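Long-range contact in prophenoloxidase b (Marsupenaeus japonicus, PDB 3WKY), which is a type 3 copper protein of shrimp hemolymph, the precursor of a phenoloxidase that probably oxidises monophenols and o-diphenols: residues R500-F511 / M588-V599. Residues are numbered along the deposited sequence; the frame is centred on the assembly and turned at random. Where two conformers were deposited one is given.
With NAG (2-acetamido-2-deoxy-beta-D-glucopyranose), chain E.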
loop_
_atom_site.group_PDB
_atom_site.type_symbol
_atom_site.label_atom_id
_atom_site.label_comp_id
_atom_site.label_asym_id
_atom_site.label_seq_id
_atom_site.Cartn_x
_atom_site.Cartn_y
_atom_site.Cartn_z
ATOM N N ARG A 500 -53.608 -19.092 30.794
ATOM C CA ARG A 500 -52.504 -18.210 31.150
ATOM C C ARG A 500 -51.755 -17.875 29.869
ATOM O O ARG A 500 -51.619 -18.721 28.980
ATOM C CB ARG A 500 -51.526 -18.902 32.098
ATOM C CG ARG A 500 -52.091 -19.330 33.438
ATOM C CD ARG A 500 -50.983 -19.874 34.345
ATOM N NE ARG A 500 -50.107 -20.820 33.654
ATOM C CZ ARG A 500 -50.441 -22.077 33.369
ATOM N NH1 ARG A 500 -51.639 -22.537 33.711
ATOM N NH2 ARG A 500 -49.586 -22.876 32.740
ATOM N N MET A 501 -51.270 -16.648 29.765
ATOM C CA MET A 501 -50.428 -16.325 28.629
ATOM C C MET A 501 -49.320 -15.353 28.991
ATOM O O MET A 501 -49.397 -14.644 30.002
ATOM C CB MET A 501 -51.272 -15.765 27.498
ATOM C CG MET A 501 -51.920 -14.481 27.850
ATOM S SD MET A 501 -51.407 -13.273 26.648
ATOM C CE MET A 501 -52.990 -12.550 26.277
ATOM N N LYS A 502 -48.279 -15.354 28.166
ATOM C CA LYS A 502 -47.212 -14.366 28.265
ATOM C C LYS A 502 -47.281 -13.477 27.020
ATOM O O LYS A 502 -47.315 -13.976 25.896
ATOM C CB LYS A 502 -45.855 -15.059 28.384
ATOM C CG LYS A 502 -44.660 -14.133 28.141
ATOM C CD LYS A 502 -43.388 -14.693 28.774
ATOM C CE LYS A 502 -43.288 -14.269 30.230
ATOM N NZ LYS A 502 -42.080 -14.828 30.899
ATOM N N LEU A 503 -47.366 -12.165 27.225
ATOM C CA LEU A 503 -47.352 -11.228 26.113
ATOM C C LEU A 503 -45.888 -10.875 25.836
ATOM O O LEU A 503 -45.116 -10.640 26.764
ATOM C CB LEU A 503 -48.144 -9.976 26.452
ATOM C CG LEU A 503 -49.661 -10.159 26.320
ATOM C CD1 LEU A 503 -50.394 -8.951 26.878
ATOM C CD2 LEU A 503 -50.016 -10.373 24.855
ATOM N N ARG A 504 -45.516 -10.867 24.560
ATOM C CA ARG A 504 -44.134 -10.582 24.172
ATOM C C ARG A 504 -44.217 -9.477 23.156
ATOM O O ARG A 504 -44.791 -9.658 22.085
ATOM C CB ARG A 504 -43.526 -11.819 23.535
ATOM C CG ARG A 504 -43.532 -13.031 24.441
ATOM C CD ARG A 504 -43.056 -14.247 23.708
ATOM N NE ARG A 504 -43.150 -15.436 24.540
ATOM C CZ ARG A 504 -42.206 -15.853 25.374
ATOM N NH1 ARG A 504 -41.051 -15.190 25.479
ATOM N NH2 ARG A 504 -42.408 -16.949 26.089
ATOM N N ILE A 505 -43.654 -8.323 23.490
ATOM C CA ILE A 505 -43.825 -7.135 22.666
ATOM C C ILE A 505 -42.454 -6.578 22.283
ATOM O O ILE A 505 -41.624 -6.360 23.160
ATOM C CB ILE A 505 -44.618 -6.077 23.428
ATOM C CG1 ILE A 505 -45.982 -6.684 23.815
ATOM C CG2 ILE A 505 -44.782 -4.828 22.589
ATOM C CD1 ILE A 505 -47.026 -5.693 24.253
ATOM N N PHE A 506 -42.221 -6.374 20.984
ATOM C CA PHE A 506 -40.897 -5.930 20.498
ATOM C C PHE A 506 -41.046 -4.773 19.517
ATOM O O PHE A 506 -42.082 -4.636 18.862
ATOM C CB PHE A 506 -40.143 -7.094 19.827
ATOM C CG PHE A 506 -39.695 -8.161 20.787
ATOM C CD1 PHE A 506 -40.543 -9.196 21.149
ATOM C CD2 PHE A 506 -38.418 -8.125 21.339
ATOM C CE1 PHE A 506 -40.127 -10.179 22.048
ATOM C CE2 PHE A 506 -37.998 -9.104 22.230
ATOM C CZ PHE A 506 -38.850 -10.134 22.579
ATOM N N LEU A 507 -39.999 -3.950 19.406
ATOM C CA LEU A 507 -40.030 -2.742 18.591
ATOM C C LEU A 507 -38.880 -2.809 17.585
ATOM O O LEU A 507 -37.810 -3.328 17.917
ATOM C CB LEU A 507 -39.816 -1.505 19.479
ATOM C CG LEU A 507 -40.017 -0.104 18.880
ATOM C CD1 LEU A 507 -41.508 0.234 18.782
ATOM C CD2 LEU A 507 -39.289 0.954 19.704
ATOM N N ALA A 508 -39.106 -2.305 16.371
ATOM C CA ALA A 508 -38.031 -2.138 15.379
ATOM C C ALA A 508 -38.434 -1.065 14.380
ATOM O O ALA A 508 -39.617 -0.874 14.122
ATOM C CB ALA A 508 -37.753 -3.454 14.654
ATOM N N PRO A 509 -37.455 -0.352 13.806
ATOM C CA PRO A 509 -37.847 0.605 12.762
ATOM C C PRO A 509 -38.433 -0.123 11.555
ATOM O O PRO A 509 -38.070 -1.277 11.281
ATOM C CB PRO A 509 -36.513 1.264 12.361
ATOM C CG PRO A 509 -35.583 0.986 13.507
ATOM C CD PRO A 509 -36.000 -0.349 14.057
ATOM N N LYS A 510 -39.333 0.536 10.838
ATOM C CA LYS A 510 -39.919 -0.066 9.652
ATOM C C LYS A 510 -38.992 0.054 8.436
ATOM O O LYS A 510 -38.908 -0.868 7.610
ATOM C CB LYS A 510 -41.290 0.568 9.362
ATOM C CG LYS A 510 -42.027 -0.066 8.194
ATOM C CD LYS A 510 -43.498 0.361 8.169
ATOM C CE LYS A 510 -44.259 -0.328 7.034
ATOM N NZ LYS A 510 -45.696 0.076 7.018
ATOM N N PHE A 511 -38.286 1.178 8.344
ATOM C CA PHE A 511 -37.453 1.472 7.178
ATOM C C PHE A 511 -35.975 1.557 7.535
ATOM O O PHE A 511 -35.624 2.004 8.632
ATOM C CB PHE A 511 -37.892 2.793 6.544
ATOM C CG PHE A 511 -39.352 2.817 6.176
ATOM C CD1 PHE A 511 -39.783 2.285 4.970
ATOM C CD2 PHE A 511 -40.288 3.346 7.052
ATOM C CE1 PHE A 511 -41.138 2.297 4.636
ATOM C CE2 PHE A 511 -41.636 3.354 6.725
ATOM C CZ PHE A 511 -42.058 2.831 5.519
ATOM N N MET A 588 -41.081 9.210 13.092
ATOM C CA MET A 588 -40.421 8.030 12.546
ATOM C C MET A 588 -41.251 6.788 12.843
ATOM O O MET A 588 -41.729 6.599 13.967
ATOM C CB MET A 588 -39.014 7.925 13.150
ATOM C CG MET A 588 -38.242 6.674 12.809
ATOM S SD MET A 588 -36.620 6.854 13.607
ATOM C CE MET A 588 -35.899 5.258 13.231
ATOM N N ASN A 589 -41.422 5.930 11.842
ATOM C CA ASN A 589 -42.329 4.792 11.968
ATOM C C ASN A 589 -41.659 3.513 12.468
ATOM O O ASN A 589 -40.615 3.113 11.958
ATOM C CB ASN A 589 -43.026 4.529 10.632
ATOM C CG ASN A 589 -43.713 5.766 10.090
ATOM O OD1 ASN A 589 -43.449 6.197 8.967
ATOM N ND2 ASN A 589 -44.591 6.350 10.890
ATOM N N PHE A 590 -42.278 2.872 13.462
ATOM C CA PHE A 590 -41.762 1.641 14.058
ATOM C C PHE A 590 -42.791 0.523 14.047
ATOM O O PHE A 590 -43.989 0.762 14.253
ATOM C CB PHE A 590 -41.346 1.869 15.516
ATOM C CG PHE A 590 -40.123 2.724 15.684
ATOM C CD1 PHE A 590 -40.203 4.104 15.565
ATOM C CD2 PHE A 590 -38.899 2.148 16.017
ATOM C CE1 PHE A 590 -39.080 4.901 15.736
ATOM C CE2 PHE A 590 -37.761 2.938 16.191
ATOM C CZ PHE A 590 -37.857 4.322 16.049
ATOM N N HIS A 591 -42.317 -0.702 13.824
ATOM C CA HIS A 591 -43.136 -1.883 14.056
ATOM C C HIS A 591 -43.282 -2.093 15.558
ATOM O O HIS A 591 -42.323 -1.917 16.308
ATOM C CB HIS A 591 -42.471 -3.133 13.484
ATOM C CG HIS A 591 -42.378 -3.164 11.990
ATOM N ND1 HIS A 591 -43.485 -3.102 11.169
ATOM C CD2 HIS A 591 -41.309 -3.307 11.170
ATOM C CE1 HIS A 591 -43.099 -3.175 9.908
ATOM N NE2 HIS A 591 -41.783 -3.304 9.880
ATOM N N PHE A 592 -44.471 -2.521 15.981
ATOM C CA PHE A 592 -44.763 -2.821 17.383
ATOM C C PHE A 592 -45.367 -4.226 17.338
ATOM O O PHE A 592 -46.570 -4.404 17.121
ATOM C CB PHE A 592 -45.754 -1.771 17.902
ATOM C CG PHE A 592 -45.976 -1.765 19.400
ATOM C CD1 PHE A 592 -46.993 -2.537 19.969
ATOM C CD2 PHE A 592 -45.259 -0.902 20.224
ATOM C CE1 PHE A 592 -47.237 -2.501 21.346
ATOM C CE2 PHE A 592 -45.499 -0.856 21.597
ATOM C CZ PHE A 592 -46.496 -1.658 22.156
ATOM N N PHE A 593 -44.512 -5.231 17.492
ATOM C CA PHE A 593 -44.902 -6.635 17.349
ATOM C C PHE A 593 -45.457 -7.150 18.671
ATOM O O PHE A 593 -44.854 -6.928 19.726
ATOM C CB PHE A 593 -43.667 -7.462 16.943
ATOM C CG PHE A 593 -43.850 -8.978 17.030
ATOM C CD1 PHE A 593 -43.674 -9.660 18.241
ATOM C CD2 PHE A 593 -44.116 -9.717 15.892
ATOM C CE1 PHE A 593 -43.809 -11.041 18.315
ATOM C CE2 PHE A 593 -44.255 -11.105 15.951
ATOM C CZ PHE A 593 -44.094 -11.769 17.167
ATOM N N VAL A 594 -46.594 -7.847 18.616
ATOM C CA VAL A 594 -47.227 -8.388 19.820
ATOM C C VAL A 594 -47.522 -9.873 19.636
ATOM O O VAL A 594 -48.175 -10.261 18.664
ATOM C CB VAL A 594 -48.570 -7.664 20.123
ATOM C CG1 VAL A 594 -49.225 -8.239 21.392
ATOM C CG2 VAL A 594 -48.358 -6.163 20.241
ATOM N N MET A 595 -47.054 -10.703 20.566
ATOM C CA MET A 595 -47.394 -12.121 20.537
ATOM C C MET A 595 -47.952 -12.612 21.873
ATOM O O MET A 595 -47.404 -12.317 22.939
ATOM C CB MET A 595 -46.180 -12.964 20.150
ATOM C CG MET A 595 -46.463 -14.454 20.057
ATOM S SD MET A 595 -44.950 -15.359 19.647
ATOM C CE MET A 595 -45.565 -17.026 19.376
ATOM N N ALA A 596 -49.059 -13.346 21.813
ATOM C CA ALA A 596 -49.607 -13.993 23.006
ATOM C C ALA A 596 -49.174 -15.453 22.986
ATOM O O ALA A 596 -49.519 -16.207 22.070
ATOM C CB ALA A 596 -51.138 -13.882 23.032
ATOM N N THR A 597 -48.412 -15.858 23.993
ATOM C CA THR A 597 -47.924 -17.227 24.009
ATOM C C THR A 597 -48.482 -17.992 25.202
ATOM O O THR A 597 -48.754 -17.428 26.259
ATOM C CB THR A 597 -46.384 -17.268 24.006
ATOM O OG1 THR A 597 -45.929 -18.613 23.828
ATOM C CG2 THR A 597 -45.870 -16.741 25.295
ATOM N N ASP A 598 -48.706 -19.289 24.998
ATOM C CA ASP A 598 -49.237 -20.133 26.062
ATOM C C ASP A 598 -48.175 -20.297 27.139
ATOM O O ASP A 598 -46.981 -20.388 26.833
ATOM C CB ASP A 598 -49.628 -21.510 25.524
ATOM C CG ASP A 598 -50.658 -21.440 24.406
ATOM O OD1 ASP A 598 -51.491 -20.502 24.397
ATOM O OD2 ASP A 598 -50.626 -22.340 23.535
ATOM N N VAL A 599 -48.585 -20.315 28.403
ATOM C CA VAL A 599 -47.616 -20.551 29.476
ATOM C C VAL A 599 -47.660 -22.006 29.930
ATOM O O VAL A 599 -48.507 -22.380 30.740
ATOM C CB VAL A 599 -47.835 -19.634 30.692
ATOM C CG1 VAL A 599 -46.737 -19.857 31.720
ATOM C CG2 VAL A 599 -47.855 -18.186 30.272
HETATM C C1 NAG E . -53.926 -24.920 24.326
HETATM C C2 NAG E . -52.684 -25.543 23.662
HETATM C C3 NAG E . -52.195 -26.876 24.245
HETATM C C4 NAG E . -52.673 -27.170 25.661
HETATM C C5 NAG E . -54.135 -26.799 25.778
HETATM C C6 NAG E . -54.694 -27.203 27.139
HETATM C C7 NAG E . -52.662 -24.905 21.285
HETATM C C8 NAG E . -53.727 -24.652 20.258
HETATM N N2 NAG E . -52.962 -25.774 22.251
HETATM O O3 NAG E . -50.784 -26.880 24.240
HETATM O O4 NAG E . -52.511 -28.540 25.956
HETATM O O5 NAG E . -54.210 -25.405 25.624
HETATM O O6 NAG E . -53.894 -26.641 28.157
HETATM O O7 NAG E . -51.581 -24.324 21.193
HETATM O O HOH W 1 -52.773 -20.089 26.824
HETATM O O HOH W 2 -40.141 -3.299 7.645
HETATM O O HOH W 3 -38.686 3.564 10.062
#
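K502, R504, F506 and A508 pair with T597, M595, F593 and H591 through reciprocal backbone hydrogen bonds, joining 501-509 antiparallel to 588-598 in a mixed sheet largely of the ig-like domain, flanked by 528-534 and 655-664 respectively. P509 takes a non-hydrogen-bonded position, where lacking an N-H costs this pairing nothing; K510 N bonds N589 O (3.1 Å). On the apolar face of L503, V594 and F592, I505 CG1 lies anti to the carbonyl carbon (chi1 -58°), leaving CG2 over the F592 ring, 3.9 Å from its centroid, a CH-pi contact; L507 CD1 packs on F590 CB at 3.7 Å. On the reverse face T597 CG2 meets the guanidinium edge of R504, whose chain is extended. K510 lays CB over one face of the H591 imidazole, and a water in the ring plane, 2.8 Å from H591 NE2, bonds K510 O. With an alanine replacing H591, K510 would probably lose the flat surface under its methylenes and the water one anchor. Another water links R500 O to D598 OD1, which also accepts from N422 N, near a glycan. M501, L503, I505 and L507 thus turn backbone polar atoms to the 528-534 side, and the cations of R504 and K510 meet D628 and E659 outside both strands.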